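Arabinofuranosidase (Bifidobacterium longum, PDB 2Y2W) hydrolyses terminal alpha-(1->5)-linked L-arabinofuranosyl bonds in arabinans and also acts on wheat arabinoxylan, contributing to plant cell wall degradation. Local coordinates at residues Met147-Asp151 / Glu180-Val184; Arg442-Pro448 / Ala468-Asp473. One frame throughout, in Å; residues are numbered along the deposited sequence.

In the fold
The two contacts lie in different parts of the enzyme, contact 1 on the helices of its catalytic barrel and contact 2 in its beta sheet. Contact 1 (147-151 with 180-184) brings together two helices that flank strand 162-167 of the closed eight-stranded parallel barrel. Contact 2 (442-448 with 468-473) joins two antiparallel strands of the mixed sheet built largely from the C-terminal part of the chain. They follow one another in sequence without interleaving; the centres of contact 1 and contact 2 lie about 37 Å apart and the nearest atoms of contact 1 and contact 2 about 24 Å apart. Both are remote from the active site, where Glu-215 and Glu-340 are, by similarity, the proton donor/acceptor and the nucleophile.

Contact 1: Met147-Asp151 / Glu180-Val184; sequences MGIDD and ELEYV
Tyr-183 and Asp-150 join consecutive helices of the (beta/alpha)8 barrel, 149-159 and 174-185, which lie on the two sides of barrel strand 162-167 in the chain. The tyrosine can be followed outward. Its CB leaves helix 174-185 toward the other helix, with CG anti to the backbone N (chi1 173°), and the ring, which also meets that of Trp-121, extends from one helix to the other. On the way CE2 of Tyr-183 lies 4.3 Å from CG2 of Ile-149, which approaches the ring obliquely. Beyond CZ the phenolic OH of Tyr-183 donates to OD1 of Asp-150 at 2.6 Å, using the syn lone pair of that oxygen, which sits at the ring edge and in its plane. Carboxylate and ring planes are turned 36° apart. Asn-199 also bonds the tyrosine OH through its ND2, so two polar partners hold the buried hydroxyl. Replacing Asp-150 with an alanine would probably leave the phenol proton without its acceptor and the ring tip freer to shift. Beside the ring, Ile-149 also faces Glu-180 and Val-184, and its side chain packs on Leu-165 of strand 162-167. It meets the valine at about a right angle, Ile-149 CG1 lying 4.2 Å from Val-184 CG2.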
loop_
_atom_site.group_PDB
_atom_site.type_symbol
_atom_site.label_atom_id
_atom_site.label_comp_id
_atom_site.label_asym_id
_atom_site.label_seq_id
_atom_site.Cartn_x
_atom_site.Cartn_y
_atom_site.Cartn_z
ATOM N N MET D 147 20.998 -2.819 19.769
ATOM C CA MET D 147 21.566 -3.403 18.559
ATOM C C MET D 147 20.764 -3.010 17.317
ATOM O O MET D 147 19.530 -3.049 17.313
ATOM C CB MET D 147 21.650 -4.923 18.677
ATOM C CG MET D 147 22.838 -5.417 19.488
ATOM S SD MET D 147 24.388 -5.434 18.562
ATOM C CE MET D 147 24.025 -6.633 17.284
ATOM N N GLY D 148 21.490 -2.614 16.277
ATOM C CA GLY D 148 20.923 -2.270 14.984
ATOM C C GLY D 148 21.942 -2.584 13.909
ATOM O O GLY D 148 22.944 -3.251 14.177
ATOM N N ILE D 149 21.699 -2.093 12.697
ATOM C CA ILE D 149 22.564 -2.404 11.557
ATOM C C ILE D 149 23.979 -1.817 11.685
ATOM O O ILE D 149 24.936 -2.412 11.196
ATOM C CB ILE D 149 21.889 -2.051 10.188
ATOM C CG1 ILE D 149 22.702 -2.599 9.007
ATOM C CG2 ILE D 149 21.631 -0.552 10.058
ATOM C CD1 ILE D 149 22.874 -4.111 9.014
ATOM N N ASP D 150 24.098 -0.664 12.344
ATOM C CA ASP D 150 25.399 -0.077 12.673
ATOM C C ASP D 150 26.212 -1.050 13.530
ATOM O O ASP D 150 27.384 -1.308 13.253
ATOM C CB ASP D 150 25.225 1.239 13.443
ATOM C CG ASP D 150 24.798 2.408 12.556
ATOM O OD1 ASP D 150 24.971 2.343 11.319
ATOM O OD2 ASP D 150 24.299 3.414 13.115
ATOM N N ASP D 151 25.564 -1.590 14.560
ATOM C CA ASP D 151 26.221 -2.443 15.546
ATOM C C ASP D 151 26.468 -3.850 15.017
ATOM O O ASP D 151 27.548 -4.411 15.225
ATOM C CB ASP D 151 25.402 -2.491 16.841
ATOM C CG ASP D 151 25.249 -1.124 17.489
ATOM O OD1 ASP D 151 26.269 -0.539 17.915
ATOM O OD2 ASP D 151 24.103 -0.634 17.575
ATOM N N GLU D 180 17.329 2.288 3.326
ATOM C CA GLU D 180 18.328 1.481 4.038
ATOM C C GLU D 180 19.489 1.078 3.134
ATOM O O GLU D 180 20.633 1.024 3.579
ATOM C CB GLU D 180 17.695 0.240 4.680
ATOM C CG GLU D 180 18.697 -0.623 5.455
ATOM C CD GLU D 180 18.052 -1.573 6.448
ATOM O OE1 GLU D 180 17.028 -2.211 6.110
ATOM O OE2 GLU D 180 18.591 -1.691 7.572
ATOM N N LEU D 181 19.183 0.795 1.869
ATOM C CA LEU D 181 20.195 0.455 0.875
ATOM C C LEU D 181 21.190 1.604 0.691
ATOM O O LEU D 181 22.403 1.396 0.695
ATOM C CB LEU D 181 19.520 0.094 -0.455
ATOM C CG LEU D 181 20.368 -0.129 -1.712
ATOM C CD1 LEU D 181 21.337 -1.293 -1.544
ATOM C CD2 LEU D 181 19.457 -0.354 -2.899
ATOM N N GLU D 182 20.658 2.812 0.539
ATOM C CA GLU D 182 21.459 4.023 0.408
ATOM C C GLU D 182 22.271 4.296 1.677
ATOM O O GLU D 182 23.442 4.658 1.597
ATOM C CB GLU D 182 20.544 5.205 0.091
ATOM C CG GLU D 182 21.243 6.517 -0.217
ATOM C CD GLU D 182 20.261 7.626 -0.590
ATOM O OE1 GLU D 182 19.085 7.319 -0.896
ATOM O OE2 GLU D 182 20.663 8.807 -0.593
ATOM N N TYR D 183 21.646 4.117 2.841
ATOM C CA TYR D 183 22.309 4.355 4.124
ATOM C C TYR D 183 23.467 3.393 4.337
ATOM O O TYR D 183 24.540 3.784 4.804
ATOM C CB TYR D 183 21.319 4.229 5.287
ATOM C CG TYR D 183 21.970 4.293 6.653
ATOM C CD1 TYR D 183 22.146 5.511 7.305
ATOM C CD2 TYR D 183 22.417 3.134 7.291
ATOM C CE1 TYR D 183 22.747 5.576 8.550
ATOM C CE2 TYR D 183 23.023 3.188 8.537
ATOM C CZ TYR D 183 23.183 4.412 9.161
ATOM O OH TYR D 183 23.780 4.472 10.395
ATOM N N VAL D 184 23.239 2.134 3.985
ATOM C CA VAL D 184 24.187 1.071 4.265
ATOM C C VAL D 184 25.335 0.980 3.239
ATOM O O VAL D 184 26.464 0.637 3.601
ATOM C CB VAL D 184 23.439 -0.279 4.425
ATOM C CG1 VAL D 184 23.251 -0.975 3.089
ATOM C CG2 VAL D 184 24.162 -1.176 5.388
#

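Contact 2: Arg442-Pro448 / Ala468-Asp473; sequences RGQAYAP and AVVTWD
Tyr-446, Val-470 and Trp-472 share one face of an antiparallel strand pair, and their relative orientation sets the packing there. The tyrosine CB faces the valine CB at 4.1 Å, directly across a hydrogen-bonded pair. With CG anti to its carbonyl carbon (chi1 -74°), the Tyr-446 ring turns along the strand toward Trp-472, and its CE2 comes 4.1 Å from the tryptophan CB. The two aromatic side chains cross obliquely, and the nearest approach is to the tryptophan's beta carbon. On the other flank of Val-470, its CG2 meets CG of Pro-448 at 4.0 Å. Phe-564 of strand 558-564 packs against both Val-470 and Trp-472, continuing this apolar layer.

Ala-445 and Thr-471 form the intervening non-hydrogen-bonded pair, their side chains on the opposite face. The backbone fixes this alternation: Gln-444 and Trp-472 exchange two bonds, as do Tyr-446 and Val-470. Within the latter pair, Tyr-446 N reaches Val-470 O at 2.6 Å, nearly along the C=O axis. At the open end, a water donates to Arg-442 O at 2.6 Å and receives a weak bond from Thr-471 OG1. Gly-443 has a positive phi of 83°, and a beta carbon there would clash with the backbone of Trp-472 and Asp-473. Alternating faces and paired backbone bonds are those of antiparallel strands; here 444-456 and 462-473 follow one another in the chain as a beta hairpin within the C-terminal arabinofuranosidase family region, in a mixed sheet that strands 45-48 and 57-58 also join.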
loop_
_atom_site.group_PDB
_atom_site.type_symbol
_atom_site.label_atom_id
_atom_site.label_comp_id
_atom_site.label_asym_id
_atom_site.label_seq_id
_atom_site.Cartn_x
_atom_site.Cartn_y
_atom_site.Cartn_z
ATOM N N ARG D 442 35.378 -29.007 1.558
ATOM C CA ARG D 442 35.953 -28.096 0.571
ATOM C C ARG D 442 36.041 -28.737 -0.812
ATOM O O ARG D 442 35.995 -29.963 -0.944
ATOM C CB ARG D 442 37.343 -27.629 1.015
ATOM C CG ARG D 442 37.372 -26.781 2.285
ATOM C CD ARG D 442 36.736 -25.407 2.077
ATOM N NE ARG D 442 37.241 -24.417 3.030
ATOM C CZ ARG D 442 36.762 -24.228 4.258
ATOM N NH1 ARG D 442 35.755 -24.961 4.713
ATOM N NH2 ARG D 442 37.299 -23.298 5.036
ATOM N N GLY D 443 36.165 -27.894 -1.836
ATOM C CA GLY D 443 36.355 -28.351 -3.209
ATOM C C GLY D 443 35.064 -28.730 -3.904
ATOM O O GLY D 443 34.166 -27.901 -4.058
ATOM N N GLN D 444 34.981 -29.990 -4.328
ATOM C CA GLN D 444 33.818 -30.507 -5.048
ATOM C C GLN D 444 32.999 -31.458 -4.172
ATOM O O GLN D 444 33.548 -32.155 -3.315
ATOM C CB GLN D 444 34.254 -31.226 -6.329
ATOM C CG GLN D 444 34.895 -30.329 -7.389
ATOM C CD GLN D 444 33.885 -29.660 -8.314
ATOM O OE1 GLN D 444 32.684 -29.933 -8.257
ATOM N NE2 GLN D 444 34.375 -28.779 -9.179
ATOM N N ALA D 445 31.687 -31.479 -4.400
ATOM C CA ALA D 445 30.780 -32.358 -3.667
ATOM C C ALA D 445 30.367 -33.548 -4.527
ATOM O O ALA D 445 29.929 -33.382 -5.666
ATOM C CB ALA D 445 29.555 -31.588 -3.190
ATOM N N TYR D 446 30.516 -34.745 -3.970
ATOM C CA TYR D 446 30.202 -35.983 -4.678
ATOM C C TYR D 446 29.099 -36.759 -3.968
ATOM O O TYR D 446 29.093 -36.858 -2.737
ATOM C CB TYR D 446 31.450 -36.861 -4.802
ATOM C CG TYR D 446 32.460 -36.382 -5.821
ATOM C CD1 TYR D 446 32.359 -36.762 -7.159
ATOM C CD2 TYR D 446 33.527 -35.563 -5.448
ATOM C CE1 TYR D 446 33.287 -36.331 -8.103
ATOM C CE2 TYR D 446 34.463 -35.125 -6.387
ATOM C CZ TYR D 446 34.332 -35.513 -7.713
ATOM O OH TYR D 446 35.245 -35.089 -8.653
ATOM N N ALA D 447 28.170 -37.302 -4.749
ATOM C CA ALA D 447 27.103 -38.147 -4.218
ATOM C C ALA D 447 27.419 -39.621 -4.486
ATOM O O ALA D 447 27.168 -40.121 -5.586
ATOM C CB ALA D 447 25.756 -37.755 -4.822
ATOM N N PRO D 448 27.973 -40.323 -3.478
ATOM C CA PRO D 448 28.443 -41.692 -3.685
ATOM C C PRO D 448 27.299 -42.687 -3.845
ATOM O O PRO D 448 26.183 -42.429 -3.387
ATOM C CB PRO D 448 29.228 -41.989 -2.407
ATOM C CG PRO D 448 28.586 -41.144 -1.370
ATOM C CD PRO D 448 28.082 -39.911 -2.064
ATOM N N ALA D 468 25.095 -40.512 3.036
ATOM C CA ALA D 468 26.465 -39.974 3.047
ATOM C C ALA D 468 26.816 -38.994 1.916
ATOM O O ALA D 468 26.220 -39.034 0.836
ATOM C CB ALA D 468 27.476 -41.123 3.074
ATOM N N VAL D 469 27.792 -38.121 2.189
ATOM C CA VAL D 469 28.407 -37.236 1.183
ATOM C C VAL D 469 29.926 -37.337 1.176
ATOM O O VAL D 469 30.546 -37.615 2.203
ATOM C CB VAL D 469 28.078 -35.732 1.396
ATOM C CG1 VAL D 469 26.776 -35.363 0.742
ATOM C CG2 VAL D 469 28.102 -35.349 2.877
ATOM N N VAL D 470 30.518 -37.079 0.013
ATOM C CA VAL D 470 31.970 -37.001 -0.119
ATOM C C VAL D 470 32.368 -35.645 -0.702
ATOM O O VAL D 470 31.903 -35.262 -1.777
ATOM C CB VAL D 470 32.537 -38.141 -1.007
ATOM C CG1 VAL D 470 34.053 -38.026 -1.138
ATOM C CG2 VAL D 470 32.159 -39.506 -0.447
ATOM N N THR D 471 33.216 -34.921 0.025
ATOM C CA THR D 471 33.801 -33.680 -0.483
ATOM C C THR D 471 35.291 -33.874 -0.739
ATOM O O THR D 471 35.997 -34.490 0.067
ATOM C CB THR D 471 33.561 -32.479 0.459
ATOM O OG1 THR D 471 33.828 -32.861 1.814
ATOM C CG2 THR D 471 32.126 -31.993 0.347
ATOM N N TRP D 472 35.760 -33.343 -1.868
ATOM C CA TRP D 472 37.110 -33.619 -2.353
ATOM C C TRP D 472 37.736 -32.427 -3.071
ATOM O O TRP D 472 37.157 -31.880 -4.016
ATOM C CB TRP D 472 37.080 -34.849 -3.269
ATOM C CG TRP D 472 38.371 -35.166 -3.972
ATOM C CD1 TRP D 472 38.626 -35.044 -5.308
ATOM C CD2 TRP D 472 39.574 -35.672 -3.379
ATOM N NE1 TRP D 472 39.912 -35.435 -5.585
ATOM C CE2 TRP D 472 40.518 -35.826 -4.420
ATOM C CE3 TRP D 472 39.947 -36.008 -2.071
ATOM C CZ2 TRP D 472 41.813 -36.303 -4.195
ATOM C CZ3 TRP D 472 41.238 -36.481 -1.847
ATOM C CH2 TRP D 472 42.153 -36.624 -2.906
ATOM N N ASP D 473 38.920 -32.034 -2.605
ATOM C CA ASP D 473 39.723 -30.997 -3.250
ATOM C C ASP D 473 40.830 -31.666 -4.065
ATOM O O ASP D 473 41.705 -32.338 -3.508
ATOM C CB ASP D 473 40.319 -30.047 -2.200
ATOM C CG ASP D 473 40.730 -28.700 -2.778
ATOM O OD1 ASP D 473 41.470 -28.667 -3.784
ATOM O OD2 ASP D 473 40.320 -27.664 -2.208
HETATM O O HOH W 1 36.867 -31.601 0.894
#